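PDB 2OAS: 4-hydroxybutyrate coenzyme A transferase from Shewanella oneidensis, which probably transfers coenzyme A between carboxylic acids such as acetate and 4-hydroxybutyrate, as a member of the acetyl-CoA hydrolase/transferase family. Local coordinates for residues I95-V100 / M284-V289; D311-V316 / E422-N427; G331-I336 / R377-Y382; A390-K393 / E399-Q402. One frame throughout, in Å; residues are numbered along the deposited sequence.

Contact 1 of 4, residues I95-V100 / M284-V289; sequences IFLSEV and MDIEQV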
loop_
_atom_site.group_PDB
_atom_site.type_symbol
_atom_site.label_atom_id
_atom_site.label_comp_id
_atom_site.label_asym_id
_atom_site.label_seq_id
_atom_site.Cartn_x
_atom_site.Cartn_y
_atom_site.Cartn_z
ATOM N N ILE A 95 5.144 0.418 -10.890
ATOM C CA ILE A 95 5.532 -0.754 -10.095
ATOM C C ILE A 95 6.380 -0.382 -8.892
ATOM O O ILE A 95 7.257 0.471 -9.003
ATOM C CB ILE A 95 6.341 -1.751 -10.937
ATOM C CG1 ILE A 95 6.762 -2.944 -10.079
ATOM C CG2 ILE A 95 7.586 -1.092 -11.459
ATOM C CD1 ILE A 95 7.374 -4.049 -10.875
ATOM N N PHE A 96 6.132 -1.015 -7.743
ATOM C CA PHE A 96 6.941 -0.711 -6.555
ATOM C C PHE A 96 8.370 -1.069 -6.904
ATOM O O PHE A 96 8.610 -2.045 -7.608
ATOM C CB PHE A 96 6.498 -1.525 -5.330
ATOM C CG PHE A 96 5.074 -1.307 -4.955
ATOM C CD1 PHE A 96 4.613 -0.032 -4.662
ATOM C CD2 PHE A 96 4.166 -2.354 -5.003
ATOM C CE1 PHE A 96 3.261 0.204 -4.433
ATOM C CE2 PHE A 96 2.812 -2.129 -4.775
ATOM C CZ PHE A 96 2.358 -0.846 -4.493
ATOM N N LEU A 97 9.309 -0.278 -6.419
ATOM C CA LEU A 97 10.698 -0.534 -6.710
ATOM C C LEU A 97 11.113 -1.910 -6.214
ATOM O O LEU A 97 11.786 -2.642 -6.926
ATOM C CB LEU A 97 11.576 0.553 -6.089
ATOM C CG LEU A 97 12.546 1.098 -7.146
ATOM C CD1 LEU A 97 12.438 2.612 -7.188
ATOM C CD2 LEU A 97 13.965 0.650 -6.852
ATOM N N SER A 98 10.688 -2.269 -5.006
ATOM C CA SER A 98 11.025 -3.575 -4.441
ATOM C C SER A 98 10.438 -4.731 -5.250
ATOM O O SER A 98 10.876 -5.870 -5.109
ATOM C CB SER A 98 10.545 -3.662 -3.000
ATOM O OG SER A 98 9.161 -3.363 -2.918
ATOM N N GLU A 99 9.451 -4.446 -6.092
ATOM C CA GLU A 99 8.822 -5.492 -6.900
ATOM C C GLU A 99 9.561 -5.723 -8.216
ATOM O O GLU A 99 9.338 -6.725 -8.888
ATOM C CB GLU A 99 7.368 -5.139 -7.239
ATOM C CG GLU A 99 6.419 -4.931 -6.070
ATOM C CD GLU A 99 6.135 -6.198 -5.287
ATOM O OE1 GLU A 99 5.780 -7.224 -5.905
ATOM O OE2 GLU A 99 6.253 -6.158 -4.041
ATOM N N VAL A 100 10.444 -4.806 -8.587
ATOM C CA VAL A 100 11.157 -4.947 -9.843
ATOM C C VAL A 100 12.032 -6.198 -9.891
ATOM O O VAL A 100 12.020 -6.918 -10.877
ATOM C CB VAL A 100 12.005 -3.708 -10.128
ATOM C CG1 VAL A 100 12.648 -3.815 -11.496
ATOM C CG2 VAL A 100 11.125 -2.460 -10.044
HETATM N N MSE A 284 22.546 -2.469 -0.405
HETATM C CA MSE A 284 21.755 -3.676 -0.453
HETATM C C MSE A 284 20.745 -3.633 -1.586
HETATM O O MSE A 284 20.373 -2.556 -2.052
HETATM C CB MSE A 284 21.030 -3.799 0.872
HETATM C CG MSE A 284 20.382 -5.117 1.164
HETATM SE SE MSE A 284 19.692 -4.959 2.952
HETATM C CE MSE A 284 21.333 -5.376 3.883
ATOM N N ASP A 285 20.299 -4.818 -2.000
ATOM C CA ASP A 285 19.315 -4.998 -3.067
ATOM C C ASP A 285 17.965 -4.416 -2.664
ATOM O O ASP A 285 17.448 -4.742 -1.600
ATOM C CB ASP A 285 19.177 -6.497 -3.364
ATOM C CG ASP A 285 17.997 -6.826 -4.272
ATOM O OD1 ASP A 285 17.462 -5.915 -4.942
ATOM O OD2 ASP A 285 17.613 -8.013 -4.324
ATOM N N ILE A 286 17.389 -3.564 -3.511
ATOM C CA ILE A 286 16.104 -2.938 -3.211
ATOM C C ILE A 286 15.015 -3.924 -2.799
ATOM O O ILE A 286 14.080 -3.559 -2.092
ATOM C CB ILE A 286 15.561 -2.153 -4.409
ATOM C CG1 ILE A 286 15.628 -3.035 -5.648
ATOM C CG2 ILE A 286 16.332 -0.869 -4.592
ATOM C CD1 ILE A 286 14.938 -2.448 -6.822
ATOM N N GLU A 287 15.111 -5.166 -3.252
ATOM C CA GLU A 287 14.100 -6.150 -2.880
ATOM C C GLU A 287 14.095 -6.347 -1.371
ATOM O O GLU A 287 13.098 -6.788 -0.807
ATOM C CB GLU A 287 14.356 -7.480 -3.577
ATOM C CG GLU A 287 13.300 -8.524 -3.267
ATOM C CD GLU A 287 13.424 -9.756 -4.143
ATOM O OE1 GLU A 287 12.728 -10.751 -3.868
ATOM O OE2 GLU A 287 14.214 -9.728 -5.109
ATOM N N GLN A 288 15.212 -6.009 -0.728
ATOM C CA GLN A 288 15.358 -6.128 0.724
ATOM C C GLN A 288 15.274 -4.773 1.430
ATOM O O GLN A 288 14.474 -4.605 2.346
ATOM C CB GLN A 288 16.692 -6.779 1.088
ATOM C CG GLN A 288 16.658 -8.274 1.254
ATOM C CD GLN A 288 16.255 -8.991 -0.011
ATOM O OE1 GLN A 288 15.092 -9.368 -0.180
ATOM N NE2 GLN A 288 17.216 -9.174 -0.923
ATOM N N VAL A 289 16.103 -3.821 1.008
ATOM C CA VAL A 289 16.113 -2.504 1.623
ATOM C C VAL A 289 14.739 -1.840 1.597
ATOM O O VAL A 289 14.378 -1.129 2.543
ATOM C CB VAL A 289 17.149 -1.553 0.956
ATOM C CG1 VAL A 289 16.852 -1.398 -0.514
ATOM C CG2 VAL A 289 17.118 -0.183 1.629
#
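Ser98 and Glu287 bring the two backbones together, their CA atoms 4.3 Å apart, where the loop that enters helix 100-105 meets the first turn of helix 286-289. The motif is the N-capped start of this short helix, in the C-terminal family region, met by a loop of the N-terminal one: residues 95-100 follow strand 91-92 of the eight-stranded parallel sheet, and residues 284-289 follow strand 281-283. Asp285 is the N-cap. Its OD1 takes Glu287 N at 3.0 Å in an almost straight bond (177°), although the amide comes from above the carboxylate plane; OD2 makes a salt bridge with Arg105. The side chains of Leu97 and Ile286 cross at about a right angle, and the packing is tight, with Leu97 CD2 3.2 Å from Ile286 CD1 and 3.6 Å from Ile286 CG2. Ile286 has CG1 between its backbone N and carbonyl carbon (chi1 49°), and the extended branch beyond it carries CD1 to 3.2 Å from Leu97 O. The side chain of Leu97 also lies about 4 Å from that of Glu233, which binds CoA covalently, so the contact probably helps line that site. Ser98 OG bonds to Asp334, while Ser98 CB rests 3.7 Å from Ile286 O. Glu287 turns its carboxylate to Arg105, and its CG passes 4.0 Å from Ser98 O.

Contact 2 of 4, residues D311-V316 / E422-N427; sequences DLTGQV and EVWGLN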
loop_
_atom_site.group_PDB
_atom_site.type_symbol
_atom_site.label_atom_id
_atom_site.label_comp_id
_atom_site.label_asym_id
_atom_site.label_seq_id
_atom_site.Cartn_x
_atom_site.Cartn_y
_atom_site.Cartn_z
ATOM N N ASP A 311 -4.607 15.896 -1.665
ATOM C CA ASP A 311 -5.977 16.382 -1.543
ATOM C C ASP A 311 -6.371 16.616 -0.084
ATOM O O ASP A 311 -5.690 16.153 0.829
ATOM C CB ASP A 311 -6.972 15.419 -2.224
ATOM C CG ASP A 311 -7.151 14.111 -1.470
ATOM O OD1 ASP A 311 -6.523 13.938 -0.403
ATOM O OD2 ASP A 311 -7.920 13.245 -1.947
ATOM N N LEU A 312 -7.466 17.331 0.137
ATOM C CA LEU A 312 -7.898 17.636 1.496
ATOM C C LEU A 312 -8.183 16.403 2.315
ATOM O O LEU A 312 -8.499 16.497 3.497
ATOM C CB LEU A 312 -9.158 18.512 1.479
ATOM C CG LEU A 312 -8.949 19.917 0.922
ATOM C CD1 LEU A 312 -10.260 20.686 0.876
ATOM C CD2 LEU A 312 -7.926 20.624 1.800
ATOM N N THR A 313 -8.057 15.236 1.714
ATOM C CA THR A 313 -8.380 14.034 2.452
ATOM C C THR A 313 -7.129 13.265 2.870
ATOM O O THR A 313 -7.167 12.430 3.772
ATOM C CB THR A 313 -9.360 13.167 1.611
ATOM O OG1 THR A 313 -10.205 12.441 2.490
ATOM C CG2 THR A 313 -8.634 12.200 0.696
ATOM N N GLY A 314 -6.019 13.581 2.224
ATOM C CA GLY A 314 -4.785 12.909 2.531
ATOM C C GLY A 314 -4.306 12.004 1.410
ATOM O O GLY A 314 -3.314 11.304 1.593
ATOM N N GLN A 315 -4.994 11.965 0.264
ATOM C CA GLN A 315 -4.508 11.112 -0.830
ATOM C C GLN A 315 -3.281 11.787 -1.433
ATOM O O GLN A 315 -3.330 12.941 -1.827
ATOM C CB GLN A 315 -5.567 10.888 -1.914
ATOM C CG GLN A 315 -6.832 10.172 -1.438
ATOM C CD GLN A 315 -7.665 9.636 -2.595
ATOM O OE1 GLN A 315 -7.356 8.593 -3.167
ATOM N NE2 GLN A 315 -8.732 10.366 -2.955
ATOM N N VAL A 316 -2.183 11.049 -1.495
ATOM C CA VAL A 316 -0.914 11.553 -1.982
ATOM C C VAL A 316 -0.539 11.124 -3.399
ATOM O O VAL A 316 -0.540 9.928 -3.730
ATOM C CB VAL A 316 0.205 11.110 -1.023
ATOM C CG1 VAL A 316 1.574 11.578 -1.524
ATOM C CG2 VAL A 316 -0.082 11.653 0.372
ATOM N N GLU A 422 -18.434 22.133 -0.180
ATOM C CA GLU A 422 -19.082 22.032 -1.468
ATOM C C GLU A 422 -18.704 20.788 -2.266
ATOM O O GLU A 422 -19.499 20.285 -3.056
ATOM C CB GLU A 422 -18.807 23.300 -2.281
ATOM C CG GLU A 422 -19.743 24.443 -1.905
ATOM C CD GLU A 422 -19.309 25.782 -2.456
ATOM O OE1 GLU A 422 -18.961 25.853 -3.658
ATOM O OE2 GLU A 422 -19.326 26.766 -1.686
ATOM N N VAL A 423 -17.504 20.272 -2.040
ATOM C CA VAL A 423 -17.063 19.116 -2.779
ATOM C C VAL A 423 -17.117 17.838 -1.968
ATOM O O VAL A 423 -17.562 16.801 -2.465
ATOM C CB VAL A 423 -15.649 19.309 -3.281
ATOM C CG1 VAL A 423 -15.228 18.110 -4.089
ATOM C CG2 VAL A 423 -15.565 20.578 -4.104
ATOM N N TRP A 424 -16.662 17.903 -0.720
ATOM C CA TRP A 424 -16.650 16.728 0.145
ATOM C C TRP A 424 -17.865 16.660 1.059
ATOM O O TRP A 424 -18.141 15.627 1.653
ATOM C CB TRP A 424 -15.365 16.688 0.989
ATOM C CG TRP A 424 -14.107 16.555 0.174
ATOM C CD1 TRP A 424 -13.361 17.567 -0.358
ATOM C CD2 TRP A 424 -13.491 15.336 -0.259
ATOM N NE1 TRP A 424 -12.319 17.054 -1.093
ATOM C CE2 TRP A 424 -12.371 15.690 -1.043
ATOM C CE3 TRP A 424 -13.765 13.975 -0.044
ATOM C CZ2 TRP A 424 -11.537 14.729 -1.638
ATOM C CZ3 TRP A 424 -12.938 13.023 -0.634
ATOM C CH2 TRP A 424 -11.831 13.406 -1.414
ATOM N N GLY A 425 -18.595 17.763 1.171
ATOM C CA GLY A 425 -19.765 17.779 2.028
ATOM C C GLY A 425 -19.376 17.692 3.486
ATOM O O GLY A 425 -20.077 17.087 4.304
ATOM N N LEU A 426 -18.245 18.287 3.822
ATOM C CA LEU A 426 -17.802 18.262 5.198
ATOM C C LEU A 426 -18.020 19.621 5.811
ATOM O O LEU A 426 -17.857 20.639 5.145
ATOM C CB LEU A 426 -16.320 17.923 5.272
ATOM C CG LEU A 426 -15.869 16.652 4.566
ATOM C CD1 LEU A 426 -14.353 16.612 4.591
ATOM C CD2 LEU A 426 -16.465 15.424 5.237
ATOM N N ASN A 427 -18.404 19.647 7.080
ATOM C CA ASN A 427 -18.584 20.925 7.743
ATOM C C ASN A 427 -17.628 20.989 8.927
ATOM O O ASN A 427 -17.761 20.259 9.911
ATOM C CB ASN A 427 -20.049 21.137 8.157
ATOM C CG ASN A 427 -20.575 20.036 9.028
ATOM O OD1 ASN A 427 -20.172 19.893 10.184
ATOM N ND2 ASN A 427 -21.497 19.249 8.487
#
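A beta-hairpin turn, with Asp311 and Thr313 on the side facing Trp424, packs against the indole just beyond helix 410-422. The ring reaches the turn with CH2 leading: Thr313 CB lies 3.9 Å from Trp424 CH2 and over the six-membered ring, 24° off its normal, in a CH-pi contact. Asp311 OD2 approaches obliquely, 3.9 Å from Trp424 CZ2, with the carboxylate nearly perpendicular to the ring. Trp424 NE1 bonds to Ser365 O, which helps fix the rotation of the indole. Asp311 is the organiser of the turn. With CG set between the backbone N and the carbonyl carbon (chi1 71°), the carboxylate folds back over its own loop, where OD1 receives Gln315 N at 2.6 Å and, more weakly, Gly314 N. A bond from Thr313 N would complete an Asx turn, but the place of that nitrogen is uncertain. OD2 accepts Gln315 NE2 at 3.2 Å, an amide that also reaches Ala371 O of the second subunit. An alanine here removes both carboxylate oxygens and would probably leave Gln315 N without its acceptor, the Gln315 amide less firmly placed and a gap beside Trp424 CZ2. Gly314 N to Asp311 O at 2.9 Å and Asp311 N to Gln315 O, with positive phi at Gly314, are typical of a type I turn with a G1 beta bulge, here joining antiparallel strands 309-311 and 316-317.

Contact 3 of 4, residues G331-I336 / R377-Y382; sequences GQMDFI and RAHVHY. With COA (coenzyme A), chain C.
Met333 and His379 make a buried helix-to-loop contact at the subunit interface, between the first turn of helix 332-341 and the loop that leads from strand 373-375 into strand 382-385. Met333, modelled as selenomethionine, lays CG over one face of the imidazole, 3.7 Å from the ring centroid and 18° off the normal, in a CH-pi contact displaced toward the rim. CG stands anti to the backbone N (chi1 -166°), and the bend at chi3 then brings SE obliquely to 3.6 Å from His379 CE1. The ring is held in rotation by a hydrogen bond between ND1 and Thr376 OG1, and Phe96 of the second subunit meets it edge-to-face. Beside this pair, Ile336 CG2 packs 3.6 Å from His379 O. Gly331, N-cap of the helix in the C-terminal acetyl-CoA hydrolase/transferase domain, gives its backbone N to O5P of coenzyme A at 2.6 Å (165°), where the helix start would probably polarise the pantetheine carbonyl. Gln332 supports the same arm, its CB 3.7 Å from C6P of coenzyme A, while its amide is tied by NE2 to Ser306 O and by OE1 to Thr375 OG1. Asp334 forms a salt bridge with Arg337 of the second subunit.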
loop_
_atom_site.group_PDB
_atom_site.type_symbol
_atom_site.label_atom_id
_atom_site.label_comp_id
_atom_site.label_asym_id
_atom_site.label_seq_id
_atom_site.Cartn_x
_atom_site.Cartn_y
_atom_site.Cartn_z
ATOM N N GLY A 331 9.522 3.927 -3.838
ATOM C CA GLY A 331 9.360 3.152 -2.629
ATOM C C GLY A 331 8.992 3.973 -1.418
ATOM O O GLY A 331 9.310 3.593 -0.303
ATOM N N GLN A 332 8.319 5.093 -1.624
ATOM C CA GLN A 332 7.933 5.929 -0.497
ATOM C C GLN A 332 6.803 5.264 0.285
ATOM O O GLN A 332 6.697 5.428 1.498
ATOM C CB GLN A 332 7.459 7.304 -0.976
ATOM C CG GLN A 332 6.125 7.259 -1.690
ATOM C CD GLN A 332 5.476 8.622 -1.842
ATOM O OE1 GLN A 332 4.327 8.726 -2.275
ATOM N NE2 GLN A 332 6.206 9.671 -1.492
HETATM N N MSE A 333 5.962 4.512 -0.412
HETATM C CA MSE A 333 4.836 3.868 0.243
HETATM C C MSE A 333 5.300 2.777 1.198
HETATM O O MSE A 333 4.885 2.719 2.350
HETATM C CB MSE A 333 3.901 3.281 -0.802
HETATM C CG MSE A 333 2.563 2.889 -0.235
HETATM SE SE MSE A 333 1.613 1.738 -1.448
HETATM C CE MSE A 333 2.455 0.084 -0.944
ATOM N N ASP A 334 6.163 1.900 0.699
ATOM C CA ASP A 334 6.704 0.814 1.507
ATOM C C ASP A 334 7.372 1.370 2.762
ATOM O O ASP A 334 7.232 0.803 3.845
ATOM C CB ASP A 334 7.705 0.011 0.686
ATOM C CG ASP A 334 7.036 -0.937 -0.295
ATOM O OD1 ASP A 334 7.750 -1.494 -1.149
ATOM O OD2 ASP A 334 5.808 -1.139 -0.214
ATOM N N PHE A 335 8.094 2.482 2.616
ATOM C CA PHE A 335 8.773 3.110 3.749
ATOM C C PHE A 335 7.810 3.768 4.725
ATOM O O PHE A 335 8.063 3.821 5.933
ATOM C CB PHE A 335 9.785 4.150 3.261
ATOM C CG PHE A 335 11.121 3.572 2.935
ATOM C CD1 PHE A 335 11.930 3.055 3.943
ATOM C CD2 PHE A 335 11.564 3.514 1.630
ATOM C CE1 PHE A 335 13.165 2.480 3.648
ATOM C CE2 PHE A 335 12.792 2.940 1.325
ATOM C CZ PHE A 335 13.595 2.422 2.340
ATOM N N ILE A 336 6.706 4.277 4.192
ATOM C CA ILE A 336 5.691 4.927 5.009
ATOM C C ILE A 336 4.901 3.894 5.801
ATOM O O ILE A 336 4.494 4.158 6.942
ATOM C CB ILE A 336 4.763 5.787 4.119
ATOM C CG1 ILE A 336 5.556 7.005 3.631
ATOM C CG2 ILE A 336 3.523 6.227 4.875
ATOM C CD1 ILE A 336 4.761 7.952 2.757
ATOM N N ARG A 377 -4.829 7.398 1.495
ATOM C CA ARG A 377 -5.327 8.012 2.726
ATOM C C ARG A 377 -4.863 7.245 3.953
ATOM O O ARG A 377 -4.236 7.799 4.851
ATOM C CB ARG A 377 -6.844 7.969 2.785
ATOM C CG ARG A 377 -7.570 8.786 1.811
ATOM C CD ARG A 377 -9.034 8.399 1.834
ATOM N NE ARG A 377 -9.819 9.377 1.098
ATOM C CZ ARG A 377 -11.026 9.156 0.596
ATOM N NH1 ARG A 377 -11.615 7.975 0.744
ATOM N NH2 ARG A 377 -11.636 10.123 -0.065
ATOM N N ALA A 378 -5.213 5.965 3.985
ATOM C CA ALA A 378 -4.900 5.087 5.115
ATOM C C ALA A 378 -3.428 5.032 5.488
ATOM O O ALA A 378 -3.087 4.746 6.632
ATOM C CB ALA A 378 -5.426 3.675 4.826
ATOM N N HIS A 379 -2.569 5.307 4.510
ATOM C CA HIS A 379 -1.113 5.286 4.715
ATOM C C HIS A 379 -0.570 6.496 5.459
ATOM O O HIS A 379 0.216 6.366 6.378
ATOM C CB HIS A 379 -0.384 5.224 3.375
ATOM C CG HIS A 379 -0.186 3.841 2.851
ATOM N ND1 HIS A 379 -0.812 3.376 1.715
ATOM C CD2 HIS A 379 0.549 2.807 3.328
ATOM C CE1 HIS A 379 -0.476 2.113 1.517
ATOM N NE2 HIS A 379 0.348 1.744 2.482
ATOM N N VAL A 380 -0.993 7.670 5.035
ATOM C CA VAL A 380 -0.487 8.901 5.599
ATOM C C VAL A 380 -0.459 9.051 7.121
ATOM O O VAL A 380 -1.366 8.633 7.838
ATOM C CB VAL A 380 -1.233 10.107 4.974
ATOM C CG1 VAL A 380 -0.632 11.416 5.461
ATOM C CG2 VAL A 380 -1.155 10.018 3.461
ATOM N N HIS A 381 0.621 9.648 7.599
ATOM C CA HIS A 381 0.777 9.895 9.012
ATOM C C HIS A 381 0.929 11.402 9.149
ATOM O O HIS A 381 0.012 12.075 9.589
ATOM C CB HIS A 381 2.021 9.167 9.560
ATOM C CG HIS A 381 2.241 9.357 11.030
ATOM N ND1 HIS A 381 3.279 8.758 11.711
ATOM C CD2 HIS A 381 1.560 10.089 11.950
ATOM C CE1 HIS A 381 3.226 9.108 12.986
ATOM N NE2 HIS A 381 2.193 9.916 13.155
ATOM N N TYR A 382 2.086 11.932 8.762
ATOM C CA TYR A 382 2.322 13.372 8.832
ATOM C C TYR A 382 2.494 13.986 7.459
ATOM O O TYR A 382 2.973 13.343 6.529
ATOM C CB TYR A 382 3.581 13.706 9.610
ATOM C CG TYR A 382 3.452 13.751 11.101
ATOM C CD1 TYR A 382 3.935 12.698 11.888
ATOM C CD2 TYR A 382 2.907 14.866 11.739
ATOM C CE1 TYR A 382 3.886 12.751 13.264
ATOM C CE2 TYR A 382 2.850 14.936 13.129
ATOM C CZ TYR A 382 3.344 13.870 13.886
ATOM O OH TYR A 382 3.302 13.904 15.261
HETATM N N1A COA C . 0.889 20.944 -9.879
HETATM C C2A COA C . 1.503 21.574 -11.046
HETATM N N3A COA C . 2.980 21.566 -11.032
HETATM C C4A COA C . 3.756 20.989 -9.920
HETATM C C5A COA C . 3.140 20.358 -8.780
HETATM C C6A COA C . 1.658 20.363 -8.765
HETATM N N6A COA C . 0.953 19.781 -7.683
HETATM N N7A COA C . 4.106 19.904 -7.898
HETATM C C8A COA C . 5.325 20.237 -8.514
HETATM N N9A COA C . 5.140 20.894 -9.752
HETATM C C1B COA C . 6.144 21.400 -10.667
HETATM C C2B COA C . 7.221 22.403 -10.151
HETATM O O2B COA C . 7.042 23.685 -10.638
HETATM C C3B COA C . 8.583 21.808 -10.509
HETATM O O3B COA C . 9.366 22.756 -11.301
HETATM P P3B COA C . 10.826 22.457 -11.836
HETATM O O7A COA C . 11.804 22.090 -10.792
HETATM O O8A COA C . 10.764 21.336 -12.822
HETATM O O9A COA C . 11.293 23.633 -12.557
HETATM C C4B COA C . 8.328 20.520 -11.196
HETATM O O4B COA C . 6.911 20.300 -11.282
HETATM C C5B COA C . 9.210 19.550 -10.300
HETATM O O5B COA C . 8.721 19.492 -8.949
HETATM P P1A COA C . 9.615 19.259 -7.569
HETATM O O1A COA C . 10.664 20.223 -7.378
HETATM O O2A COA C . 8.746 19.277 -6.331
HETATM O O3A COA C . 10.187 17.806 -7.805
HETATM P P2A COA C . 11.093 17.058 -6.786
HETATM O O4A COA C . 12.373 16.747 -7.418
HETATM O O5A COA C . 11.348 17.861 -5.604
HETATM O O6A COA C . 10.473 15.863 -6.197
HETATM C CBP COA C . 8.795 13.978 -6.060
HETATM C CCP COA C . 9.209 15.504 -5.642
HETATM C CDP COA C . 8.597 14.350 -7.571
HETATM C CEP COA C . 7.395 13.567 -5.426
HETATM C CAP COA C . 10.038 12.858 -5.871
HETATM O OAP COA C . 10.185 12.877 -4.417
HETATM C C9P COA C . 9.670 11.430 -6.288
HETATM O O9P COA C . 10.127 11.006 -7.339
HETATM N N8P COA C . 8.837 10.681 -5.418
HETATM C C7P COA C . 8.312 9.324 -5.481
HETATM C C6P COA C . 8.655 8.359 -4.286
HETATM C C5P COA C . 9.951 7.662 -4.379
HETATM O O5P COA C . 10.043 6.470 -4.067
HETATM N N4P COA C . 11.043 8.468 -4.860
HETATM C C3P COA C . 12.443 8.156 -5.109
HETATM C C2P COA C . 13.223 7.433 -3.947
HETATM S S1P COA C . 14.050 5.909 -4.485
#

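Contact 4 of 4, residues A390-K393 / E399-Q402; sequences ANLK and ERAQ
Leu392 and Arg400 form the close-packed half of this contact, their side chains crossing at about a right angle. Leu392 CD2 presses on the helix at 3.6 Å from Arg400 CA and 3.8 Å from Arg400 CB. Leu392 CB lies over the centre of one guanidinium face, 3.8 Å from Arg400 CZ, because the arginine bends back at chi3 (91°) and brings its flat end over the leucine. Arg400 NH1 comes to 2.8 Å from Leu392 O at an angle too poor for a hydrogen bond; NE instead bonds to Thr313 O, and NH1 and NH2 make weak bonds to Arg395 O and Arg377 O. A leucine in place of Arg400 would probably leave Thr313 O without this donor and uncover one side of Leu392. Away from the helix, Asn391 and Lys393 are partly exposed and make no contact with residues 399-402. There Asn391 OD1 accepts Lys393 N at 3.2 Å in an Asx turn, and the lysine leaves the helix behind for a salt bridge to Glu108 of the second subunit. Such packing is typical of a strand-loop-helix connection, in which strand 388-391, outermost in this chain of the six-stranded mixed sheet, is followed by a short loop and helix 397-405, which packs on Leu392.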
loop_
_atom_site.group_PDB
_atom_site.type_symbol
_atom_site.label_atom_id
_atom_site.label_comp_id
_atom_site.label_asym_id
_atom_site.label_seq_id
_atom_site.Cartn_x
_atom_site.Cartn_y
_atom_site.Cartn_z
ATOM N N ALA A 390 0.664 18.515 9.747
ATOM C CA ALA A 390 -0.693 18.032 9.968
ATOM C C ALA A 390 -0.654 16.522 10.164
ATOM O O ALA A 390 -0.133 15.790 9.333
ATOM C CB ALA A 390 -1.594 18.394 8.786
ATOM N N ASN A 391 -1.207 16.068 11.279
ATOM C CA ASN A 391 -1.242 14.648 11.612
ATOM C C ASN A 391 -2.587 14.092 11.187
ATOM O O ASN A 391 -3.610 14.482 11.742
ATOM C CB ASN A 391 -1.094 14.468 13.112
ATOM C CG ASN A 391 -0.710 13.061 13.486
ATOM O OD1 ASN A 391 -1.032 12.109 12.783
ATOM N ND2 ASN A 391 -0.016 12.919 14.604
ATOM N N LEU A 392 -2.594 13.182 10.216
ATOM C CA LEU A 392 -3.847 12.615 9.740
ATOM C C LEU A 392 -4.148 11.234 10.306
ATOM O O LEU A 392 -5.265 10.731 10.169
ATOM C CB LEU A 392 -3.842 12.563 8.222
ATOM C CG LEU A 392 -3.409 13.867 7.529
ATOM C CD1 LEU A 392 -3.446 13.660 6.024
ATOM C CD2 LEU A 392 -4.319 15.019 7.938
ATOM N N LYS A 393 -3.157 10.637 10.956
ATOM C CA LYS A 393 -3.298 9.315 11.551
ATOM C C LYS A 393 -4.507 9.192 12.444
ATOM O O LYS A 393 -4.576 9.833 13.504
ATOM C CB LYS A 393 -2.050 8.988 12.383
ATOM C CG LYS A 393 -1.196 7.908 11.772
ATOM C CD LYS A 393 -1.748 6.549 12.098
ATOM C CE LYS A 393 -1.255 6.110 13.465
ATOM N NZ LYS A 393 0.245 6.061 13.497
ATOM N N GLU A 399 -11.477 16.271 9.971
ATOM C CA GLU A 399 -10.308 16.599 10.783
ATOM C C GLU A 399 -9.077 16.748 9.896
ATOM O O GLU A 399 -8.264 17.654 10.091
ATOM C CB GLU A 399 -10.069 15.516 11.833
ATOM C CG GLU A 399 -11.152 15.465 12.907
ATOM C CD GLU A 399 -10.959 14.350 13.931
ATOM O OE1 GLU A 399 -11.675 14.371 14.957
ATOM O OE2 GLU A 399 -10.105 13.459 13.710
ATOM N N ARG A 400 -8.957 15.858 8.916
ATOM C CA ARG A 400 -7.858 15.854 7.972
ATOM C C ARG A 400 -7.889 17.125 7.114
ATOM O O ARG A 400 -6.888 17.833 6.978
ATOM C CB ARG A 400 -7.945 14.608 7.069
ATOM C CG ARG A 400 -7.766 13.268 7.815
ATOM C CD ARG A 400 -8.333 12.062 7.039
ATOM N NE ARG A 400 -7.364 11.399 6.169
ATOM C CZ ARG A 400 -6.534 10.430 6.548
ATOM N NH1 ARG A 400 -6.536 9.981 7.796
ATOM N NH2 ARG A 400 -5.692 9.901 5.669
ATOM N N ALA A 401 -9.050 17.413 6.537
ATOM C CA ALA A 401 -9.195 18.587 5.701
ATOM C C ALA A 401 -8.875 19.837 6.500
ATOM O O ALA A 401 -8.179 20.735 6.015
ATOM C CB ALA A 401 -10.605 18.660 5.155
ATOM N N GLN A 402 -9.370 19.905 7.729
ATOM C CA GLN A 402 -9.102 21.071 8.553
ATOM C C GLN A 402 -7.597 21.255 8.748
ATOM O O GLN A 402 -7.063 22.334 8.481
ATOM C CB GLN A 402 -9.806 20.936 9.906
ATOM C CG GLN A 402 -9.569 22.100 10.835
ATOM C CD GLN A 402 -10.037 23.425 10.242
ATOM O OE1 GLN A 402 -11.238 23.696 10.139
ATOM N NE2 GLN A 402 -9.080 24.259 9.841
#

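How the contacts relate
Contact 1 comes first along the chain, and the segments of contacts 3 and 4 both fall between the two ends joined by contact 2. Contacts 2, 3 and 4 cluster on one side of the chain's centre, contacts 2 and 4 closest with centres about 10 Å apart and Leu312 O against Ala401 CB. Contact 3 meets contact 4 where His381 O receives Leu392 N, and meets contact 2 through the side chain of Arg377. Contact 1 lies about 16 Å from contact 3, centre to centre, yet Phe96 packs on Met333. All four touch the second subunit. Contacts 1 and 3 lie near the pantetheine end of coenzyme A; contact 2 sets the segment after helix 410-422 against hairpin 309-317, and contact 4 packs helix 397-405 on the end of strand 388-391.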